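Local atomic coordinates of trehalose-6-phosphate phosphatase (Candida albicans, PDB entry 5DXF), a protein that belongs, in its N-terminal domain, to glycosyltransferase family 20 and has the two-lobed GT-B fold of Rossmann-like domains. Residues 351-356 / 367-372; 361-366 / 488-493. One frame throughout, in Å; residues are numbered along the deposited sequence.

Interaction 1: residues 351-356 / 367-372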
ATOM      1  N   GLU A 351      -0.455  14.784 -17.098  1.00 50.32           N
ATOM      2  CA  GLU A 351      -0.788  16.169 -17.410  1.00 54.73           C
ATOM      3  C   GLU A 351       0.392  17.084 -17.098  1.00 47.57           C
ATOM      4  O   GLU A 351       0.774  17.927 -17.918  1.00 57.13           O
ATOM      5  CB  GLU A 351      -2.037  16.607 -16.642  1.00 51.37           C
ATOM      6  CG  GLU A 351      -3.336  16.206 -17.327  1.00 57.58           C
ATOM      7  CD  GLU A 351      -4.524  16.200 -16.388  1.00 71.59           C
ATOM      8  OE1 GLU A 351      -5.658  15.980 -16.867  1.00 64.75           O
ATOM      9  OE2 GLU A 351      -4.327  16.408 -15.173  1.00 87.26           O
ATOM     10  N   GLY A 352       0.975  16.902 -15.918  1.00 42.90           N
ATOM     11  CA  GLY A 352       2.160  17.649 -15.538  1.00 57.46           C
ATOM     12  C   GLY A 352       3.310  17.416 -16.501  1.00 53.82           C
ATOM     13  O   GLY A 352       4.061  18.339 -16.819  1.00 46.39           O
ATOM     14  N   PHE A 353       3.442  16.178 -16.973  1.00 53.58           N
ATOM     15  CA  PHE A 353       4.501  15.823 -17.913  1.00 53.21           C
ATOM     16  C   PHE A 353       4.291  16.501 -19.256  1.00 52.31           C
ATOM     17  O   PHE A 353       5.239  16.995 -19.872  1.00 53.33           O
ATOM     18  CB  PHE A 353       4.575  14.307 -18.099  1.00 51.90           C
ATOM     19  CG  PHE A 353       5.634  13.867 -19.071  1.00 48.23           C
ATOM     20  CD1 PHE A 353       6.929  14.354 -18.973  1.00 55.30           C
ATOM     21  CD2 PHE A 353       5.341  12.954 -20.071  1.00 49.37           C
ATOM     22  CE1 PHE A 353       7.909  13.946 -19.864  1.00 47.33           C
ATOM     23  CE2 PHE A 353       6.316  12.542 -20.961  1.00 41.71           C
ATOM     24  CZ  PHE A 353       7.600  13.038 -20.858  1.00 48.98           C
ATOM     25  N   GLU A 354       3.043  16.517 -19.711  1.00 43.37           N
ATOM     26  CA  GLU A 354       2.703  17.200 -20.949  1.00 48.71           C
ATOM     27  C   GLU A 354       3.020  18.686 -20.855  1.00 54.27           C
ATOM     28  O   GLU A 354       3.676  19.236 -21.740  1.00 62.85           O
ATOM     29  CB  GLU A 354       1.231  17.002 -21.292  1.00 55.71           C
ATOM     30  CG  GLU A 354       0.803  17.767 -22.528  1.00 62.01           C
ATOM     31  CD  GLU A 354      -0.640  17.522 -22.889  1.00 62.48           C
ATOM     32  OE1 GLU A 354      -1.391  17.015 -22.028  1.00 59.87           O
ATOM     33  OE2 GLU A 354      -1.032  17.831 -24.035  1.00 63.21           O
ATOM     34  N   ILE A 355       2.549  19.329 -19.788  1.00 54.32           N
ATOM     35  CA  ILE A 355       2.855  20.740 -19.560  1.00 59.34           C
ATOM     36  C   ILE A 355       4.368  20.956 -19.572  1.00 56.57           C
ATOM     37  O   ILE A 355       4.861  21.918 -20.161  1.00 54.21           O
ATOM     38  CB  ILE A 355       2.276  21.254 -18.223  1.00 59.22           C
ATOM     39  CG1 ILE A 355       0.749  21.150 -18.213  1.00 61.49           C
ATOM     40  CG2 ILE A 355       2.687  22.699 -17.987  1.00 54.03           C
ATOM     41  CD1 ILE A 355       0.057  22.251 -18.997  1.00 67.62           C
ATOM     42  N   PHE A 356       5.095  20.040 -18.937  1.00 57.41           N
ATOM     43  CA  PHE A 356       6.554  20.102 -18.883  1.00 58.44           C
ATOM     44  C   PHE A 356       7.179  20.077 -20.268  1.00 60.53           C
ATOM     45  O   PHE A 356       8.116  20.825 -20.545  1.00 60.74           O
ATOM     46  CB  PHE A 356       7.104  18.948 -18.042  1.00 55.89           C
ATOM     47  CG  PHE A 356       8.580  18.710 -18.220  1.00 59.97           C
ATOM     48  CD1 PHE A 356       9.511  19.549 -17.629  1.00 63.47           C
ATOM     49  CD2 PHE A 356       9.034  17.632 -18.965  1.00 58.98           C
ATOM     50  CE1 PHE A 356      10.870  19.324 -17.788  1.00 60.97           C
ATOM     51  CE2 PHE A 356      10.390  17.403 -19.126  1.00 61.12           C
ATOM     52  CZ  PHE A 356      11.308  18.248 -18.536  1.00 59.16           C
ATOM     53  N   VAL A 367      13.646  13.463 -22.952  1.00 54.07           N
ATOM     54  CA  VAL A 367      13.017  12.933 -21.744  1.00 51.70           C
ATOM     55  C   VAL A 367      12.018  11.829 -22.057  1.00 50.07           C
ATOM     56  O   VAL A 367      11.098  12.015 -22.853  1.00 51.97           O
ATOM     57  CB  VAL A 367      12.300  14.032 -20.945  1.00 58.23           C
ATOM     58  CG1 VAL A 367      11.756  13.466 -19.643  1.00 49.66           C
ATOM     59  CG2 VAL A 367      13.248  15.170 -20.660  1.00 59.14           C
ATOM     60  N   VAL A 368      12.207  10.679 -21.420  1.00 46.09           N
ATOM     61  CA  VAL A 368      11.298   9.554 -21.588  1.00 48.79           C
ATOM     62  C   VAL A 368      10.636   9.189 -20.264  1.00 42.54           C
ATOM     63  O   VAL A 368      11.315   8.942 -19.268  1.00 45.66           O
ATOM     64  CB  VAL A 368      12.023   8.319 -22.150  1.00 50.47           C
ATOM     65  CG1 VAL A 368      11.089   7.119 -22.167  1.00 42.40           C
ATOM     66  CG2 VAL A 368      12.557   8.610 -23.546  1.00 48.06           C
ATOM     67  N   LEU A 369       9.306   9.168 -20.260  1.00 48.87           N
ATOM     68  CA  LEU A 369       8.544   8.772 -19.081  1.00 39.90           C
ATOM     69  C   LEU A 369       8.147   7.304 -19.187  1.00 41.95           C
ATOM     70  O   LEU A 369       7.417   6.918 -20.100  1.00 38.66           O
ATOM     71  CB  LEU A 369       7.301   9.657 -18.915  1.00 49.73           C
ATOM     72  CG  LEU A 369       6.423   9.481 -17.669  1.00 40.21           C
ATOM     73  CD1 LEU A 369       5.821  10.809 -17.242  1.00 46.21           C
ATOM     74  CD2 LEU A 369       5.315   8.471 -17.918  1.00 43.93           C
ATOM     75  N   ILE A 370       8.630   6.487 -18.256  1.00 41.89           N
ATOM     76  CA  ILE A 370       8.273   5.073 -18.225  1.00 39.15           C
ATOM     77  C   ILE A 370       7.289   4.795 -17.096  1.00 40.10           C
ATOM     78  O   ILE A 370       7.617   4.956 -15.919  1.00 47.24           O
ATOM     79  CB  ILE A 370       9.515   4.173 -18.056  1.00 48.91           C
ATOM     80  CG1 ILE A 370      10.436   4.319 -19.268  1.00 50.56           C
ATOM     81  CG2 ILE A 370       9.100   2.718 -17.870  1.00 41.47           C
ATOM     82  CD1 ILE A 370      11.818   3.753 -19.058  1.00 62.62           C
ATOM     83  N   GLN A 371       6.078   4.389 -17.466  1.00 43.01           N
ATOM     84  CA  GLN A 371       5.043   4.062 -16.492  1.00 41.83           C
ATOM     85  C   GLN A 371       4.630   2.599 -16.607  1.00 39.00           C
ATOM     86  O   GLN A 371       4.163   2.159 -17.658  1.00 42.39           O
ATOM     87  CB  GLN A 371       3.819   4.967 -16.677  1.00 42.11           C
ATOM     88  CG  GLN A 371       2.760   4.808 -15.595  1.00 36.71           C
ATOM     89  CD  GLN A 371       3.225   5.322 -14.248  1.00 46.57           C
ATOM     90  OE1 GLN A 371       4.007   6.270 -14.168  1.00 48.32           O
ATOM     91  NE2 GLN A 371       2.750   4.695 -13.178  1.00 43.98           N
ATOM     92  N   VAL A 372       4.822   1.848 -15.528  1.00 35.66           N
ATOM     93  CA  VAL A 372       4.308   0.487 -15.446  1.00 41.45           C
ATOM     94  C   VAL A 372       3.106   0.480 -14.507  1.00 45.32           C
ATOM     95  O   VAL A 372       3.200   0.911 -13.357  1.00 50.71           O
ATOM     96  CB  VAL A 372       5.382  -0.511 -14.964  1.00 43.01           C
ATOM     97  CG1 VAL A 372       6.285   0.141 -13.932  1.00 53.24           C
ATOM     98  CG2 VAL A 372       4.731  -1.767 -14.398  1.00 44.01           C
TER
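Leu369 lays its CD1 methyl over one face of the Phe353 ring, 3.9 Å from the ring centroid and 27° off the normal, a CH-pi contact. The methyl sits off-centre, above the root of the ring, where Leu369 CD1 lies 3.6 Å from Phe353 CG. Farther round the ring, Leu369 CB comes within 3.7 Å of Phe353 CE2, so the leucine spans the face from its root nearly to its far end. Phe353 CG lies anti to the backbone N (chi1 179°), which carries the ring from the helix toward the strand. Val367, two residues back on the same strand face, splits its methyls: CG1 approaches Phe353 CE1 obliquely at 3.9 Å, while CG2 meets the ring edge of Phe356 at CE2, close to the ring plane, also at 3.9 Å. The four touching side chains are all buried. Across the helix the setting loosens: Glu351, Glu354 and Ile355 do not touch the strand and are partly exposed, and Glu354 forms a salt bridge with Arg393. Helix 346-359 is the crossover of the beta-alpha-beta unit linking strands 332-339 and 367-374, and residues 351-356 run nearly antiparallel to 367-372, at 172°. With no hydrogen bond between the segments, the helix is held to the sheet here by apolar and CH-pi packing, whose fit depends on shape rather than on polar pairing.

Interaction 2: residues 361-366 / 488-493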
ATOM      1  N   PRO A 361      11.371  23.340 -24.470  1.00 70.11           N
ATOM      2  CA  PRO A 361      11.833  22.769 -25.740  1.00 68.75           C
ATOM      3  C   PRO A 361      13.178  22.065 -25.590  1.00 69.18           C
ATOM      4  O   PRO A 361      13.521  21.199 -26.393  1.00 69.27           O
ATOM      5  CB  PRO A 361      11.963  23.993 -26.655  1.00 69.68           C
ATOM      6  CG  PRO A 361      11.122  25.046 -26.019  1.00 69.91           C
ATOM      7  CD  PRO A 361      11.220  24.802 -24.549  1.00 69.98           C
ATOM      8  N   GLU A 362      13.927  22.452 -24.564  1.00 73.57           N
ATOM      9  CA  GLU A 362      15.236  21.879 -24.280  1.00 77.45           C
ATOM     10  C   GLU A 362      15.158  20.397 -23.928  1.00 77.93           C
ATOM     11  O   GLU A 362      16.080  19.632 -24.212  1.00 73.22           O
ATOM     12  CB  GLU A 362      15.897  22.647 -23.134  1.00 74.22           C
ATOM     13  CG  GLU A 362      14.928  22.975 -22.008  1.00 75.46           C
ATOM     14  CD  GLU A 362      15.598  23.638 -20.824  1.00 82.16           C
ATOM     15  OE1 GLU A 362      16.806  23.405 -20.615  1.00 85.27           O
ATOM     16  OE2 GLU A 362      14.913  24.394 -20.103  1.00 82.46           O
ATOM     17  N   TRP A 363      14.052  19.997 -23.311  1.00 77.18           N
ATOM     18  CA  TRP A 363      13.901  18.633 -22.822  1.00 75.34           C
ATOM     19  C   TRP A 363      13.113  17.742 -23.779  1.00 68.78           C
ATOM     20  O   TRP A 363      12.988  16.540 -23.553  1.00 60.81           O
ATOM     21  CB  TRP A 363      13.237  18.639 -21.446  1.00 67.33           C
ATOM     22  CG  TRP A 363      14.120  19.193 -20.372  1.00 73.84           C
ATOM     23  CD1 TRP A 363      14.027  20.422 -19.787  1.00 75.39           C
ATOM     24  CD2 TRP A 363      15.241  18.541 -19.762  1.00 80.62           C
ATOM     25  NE1 TRP A 363      15.016  20.572 -18.845  1.00 77.85           N
ATOM     26  CE2 TRP A 363      15.775  19.433 -18.812  1.00 78.31           C
ATOM     27  CE3 TRP A 363      15.844  17.292 -19.927  1.00 75.06           C
ATOM     28  CZ2 TRP A 363      16.880  19.113 -18.028  1.00 78.10           C
ATOM     29  CZ3 TRP A 363      16.940  16.976 -19.148  1.00 72.44           C
ATOM     30  CH2 TRP A 363      17.448  17.882 -18.210  1.00 77.59           C
ATOM     31  N   ARG A 364      12.584  18.332 -24.845  1.00 73.69           N
ATOM     32  CA  ARG A 364      11.975  17.544 -25.907  1.00 71.74           C
ATOM     33  C   ARG A 364      13.061  16.683 -26.548  1.00 77.17           C
ATOM     34  O   ARG A 364      14.234  17.062 -26.542  1.00 92.23           O
ATOM     35  CB  ARG A 364      11.296  18.449 -26.938  1.00 70.64           C
ATOM     36  CG  ARG A 364      10.187  19.307 -26.345  1.00 68.06           C
ATOM     37  CD  ARG A 364       9.671  20.350 -27.323  1.00 68.48           C
ATOM     38  NE  ARG A 364       8.818  21.326 -26.648  1.00 65.60           N
ATOM     39  CZ  ARG A 364       8.314  22.412 -27.225  1.00 70.14           C
ATOM     40  NH1 ARG A 364       8.573  22.673 -28.499  1.00 73.39           N
ATOM     41  NH2 ARG A 364       7.551  23.241 -26.525  1.00 70.38           N
ATOM     42  N   GLU A 365      12.660  15.520 -27.062  1.00 77.26           N
ATOM     43  CA  GLU A 365      13.557  14.514 -27.649  1.00 65.76           C
ATOM     44  C   GLU A 365      14.450  13.799 -26.629  1.00 63.93           C
ATOM     45  O   GLU A 365      15.024  12.756 -26.938  1.00 65.82           O
ATOM     46  CB  GLU A 365      14.448  15.130 -28.735  1.00 65.34           C
ATOM     47  CG  GLU A 365      13.715  15.651 -29.953  1.00 78.24           C
ATOM     48  CD  GLU A 365      14.661  16.256 -30.972  1.00 87.22           C
ATOM     49  OE1 GLU A 365      15.380  17.215 -30.622  1.00 92.96           O
ATOM     50  OE2 GLU A 365      14.695  15.765 -32.120  1.00 90.33           O
ATOM     51  N   THR A 366      14.567  14.345 -25.423  1.00 63.12           N
ATOM     52  CA  THR A 366      15.537  13.823 -24.462  1.00 68.11           C
ATOM     53  C   THR A 366      14.933  13.235 -23.187  1.00 57.40           C
ATOM     54  O   THR A 366      15.635  12.579 -22.418  1.00 51.33           O
ATOM     55  CB  THR A 366      16.544  14.915 -24.051  1.00 66.44           C
ATOM     56  OG1 THR A 366      15.842  16.128 -23.753  1.00 70.67           O
ATOM     57  CG2 THR A 366      17.534  15.176 -25.175  1.00 66.02           C
ATOM     58  N   ALA A 488      14.251  19.703 -10.796  1.00 64.17           N
ATOM     59  CA  ALA A 488      14.861  18.480 -10.294  1.00 65.17           C
ATOM     60  C   ALA A 488      15.855  17.907 -11.293  1.00 65.05           C
ATOM     61  O   ALA A 488      16.888  17.361 -10.904  1.00 69.08           O
ATOM     62  CB  ALA A 488      13.793  17.453  -9.965  1.00 59.03           C
ATOM     63  N   LEU A 489      15.542  18.032 -12.578  1.00 63.31           N
ATOM     64  CA  LEU A 489      16.454  17.562 -13.613  1.00 64.45           C
ATOM     65  C   LEU A 489      17.723  18.410 -13.670  1.00 73.51           C
ATOM     66  O   LEU A 489      18.780  17.933 -14.083  1.00 67.43           O
ATOM     67  CB  LEU A 489      15.769  17.560 -14.980  1.00 72.28           C
ATOM     68  CG  LEU A 489      14.687  16.502 -15.197  1.00 66.69           C
ATOM     69  CD1 LEU A 489      14.234  16.501 -16.646  1.00 63.61           C
ATOM     70  CD2 LEU A 489      15.191  15.128 -14.785  1.00 59.38           C
ATOM     71  N   MET A 490      17.618  19.667 -13.247  1.00 68.78           N
ATOM     72  CA  MET A 490      18.738  20.598 -13.334  1.00 65.00           C
ATOM     73  C   MET A 490      19.481  20.776 -12.014  1.00 73.51           C
ATOM     74  O   MET A 490      20.307  21.680 -11.881  1.00 78.91           O
ATOM     75  CB  MET A 490      18.255  21.961 -13.833  1.00 68.02           C
ATOM     76  CG  MET A 490      17.944  22.007 -15.319  1.00 72.86           C
ATOM     77  SD  MET A 490      19.301  21.366 -16.321  1.00 80.44           S
ATOM     78  CE  MET A 490      18.875  22.027 -17.929  1.00 87.58           C
ATOM     79  N   LEU A 491      19.184  19.921 -11.040  1.00 67.20           N
ATOM     80  CA  LEU A 491      19.853  19.979  -9.745  1.00 58.73           C
ATOM     81  C   LEU A 491      21.357  19.782  -9.885  1.00 72.24           C
ATOM     82  O   LEU A 491      21.811  18.976 -10.695  1.00 71.04           O
ATOM     83  CB  LEU A 491      19.285  18.922  -8.793  1.00 60.61           C
ATOM     84  CG  LEU A 491      17.920  19.204  -8.168  1.00 70.29           C
ATOM     85  CD1 LEU A 491      17.529  18.070  -7.236  1.00 61.29           C
ATOM     86  CD2 LEU A 491      17.941  20.530  -7.425  1.00 61.55           C
ATOM     87  N   SER A 492      22.129  20.526  -9.098  1.00 75.91           N
ATOM     88  CA  SER A 492      23.574  20.340  -9.073  1.00 69.82           C
ATOM     89  C   SER A 492      23.879  18.989  -8.438  1.00 67.02           C
ATOM     90  O   SER A 492      23.034  18.425  -7.740  1.00 67.99           O
ATOM     91  CB  SER A 492      24.263  21.471  -8.307  1.00 73.25           C
ATOM     92  OG  SER A 492      24.040  21.360  -6.912  1.00 78.81           O
ATOM     93  N   THR A 493      25.077  18.470  -8.684  1.00 63.74           N
ATOM     94  CA  THR A 493      25.451  17.145  -8.198  1.00 66.29           C
ATOM     95  C   THR A 493      25.348  17.050  -6.673  1.00 67.68           C
ATOM     96  O   THR A 493      24.704  16.139  -6.146  1.00 65.67           O
ATOM     97  CB  THR A 493      26.877  16.773  -8.651  1.00 62.77           C
ATOM     98  OG1 THR A 493      27.029  17.076 -10.044  1.00 62.72           O
ATOM     99  CG2 THR A 493      27.143  15.289  -8.430  1.00 56.42           C
TER
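Trp363 presents its six-membered ring to the end of helix 478-489, where Leu489 and Met490 meet it from different directions. Leu489 starts the packing at its CB, which rests 3.6 Å from Trp363 CZ2 and almost as near to CH2. From there CG leaves anti to the carbonyl carbon (chi1 -71°), and the chain runs on across the indole until CD1 stands over the face, 3.6 Å from the centroid of the six-membered ring and only 6° off its normal, a nearly vertical CH-pi contact. Met490 has just left the helical conformation. Its chain bends at chi2 (-51°), putting SD beside the ring edge, 5.1 Å from the same centroid, in a Met-aromatic contact. The terminal CE comes obliquely to 3.5 Å from Trp363 CZ2 and also lies 3.7 Å from Glu362 OE1, so the methyl is shared between the indole and the carboxylate. Glu362 and Met490 belong to the exposed margin, whereas Trp363 is buried. The indole NE1 hydrogen-bonds Asn486 OD1, one helical turn before Met490, which helps to fix the ring's rotation. The contact thus ties the loop between helix 346-359 and strand 367-374 to the C-terminal end of helix 478-489, just before Ser492, which occupies the N-cap position of helix 493-509.

Overall arrangement
The centres of interactions 1 and 2 lie about 13 Å apart, and the two contacts meet directly through Phe356: its CZ is 3.5 Å from Trp363 CG and 3.9 Å from Leu489 CD1, with the rings of Phe356 and Trp363 inclined at about 40°. Residues 361-366 form the turn that carries helix 346-359 into strand 367-374, so interaction 1 packs the two arms of this connection and interaction 2 docks its bend against helix 478-489. That helix also receives Phe356 on Ala482 and Ile485, so the two contacts share an apolar cluster around Phe356. Interaction 1 is buried, its centre about 23 Å from the chain's centre; interaction 2, partly buried, lies farther out at about 31 Å.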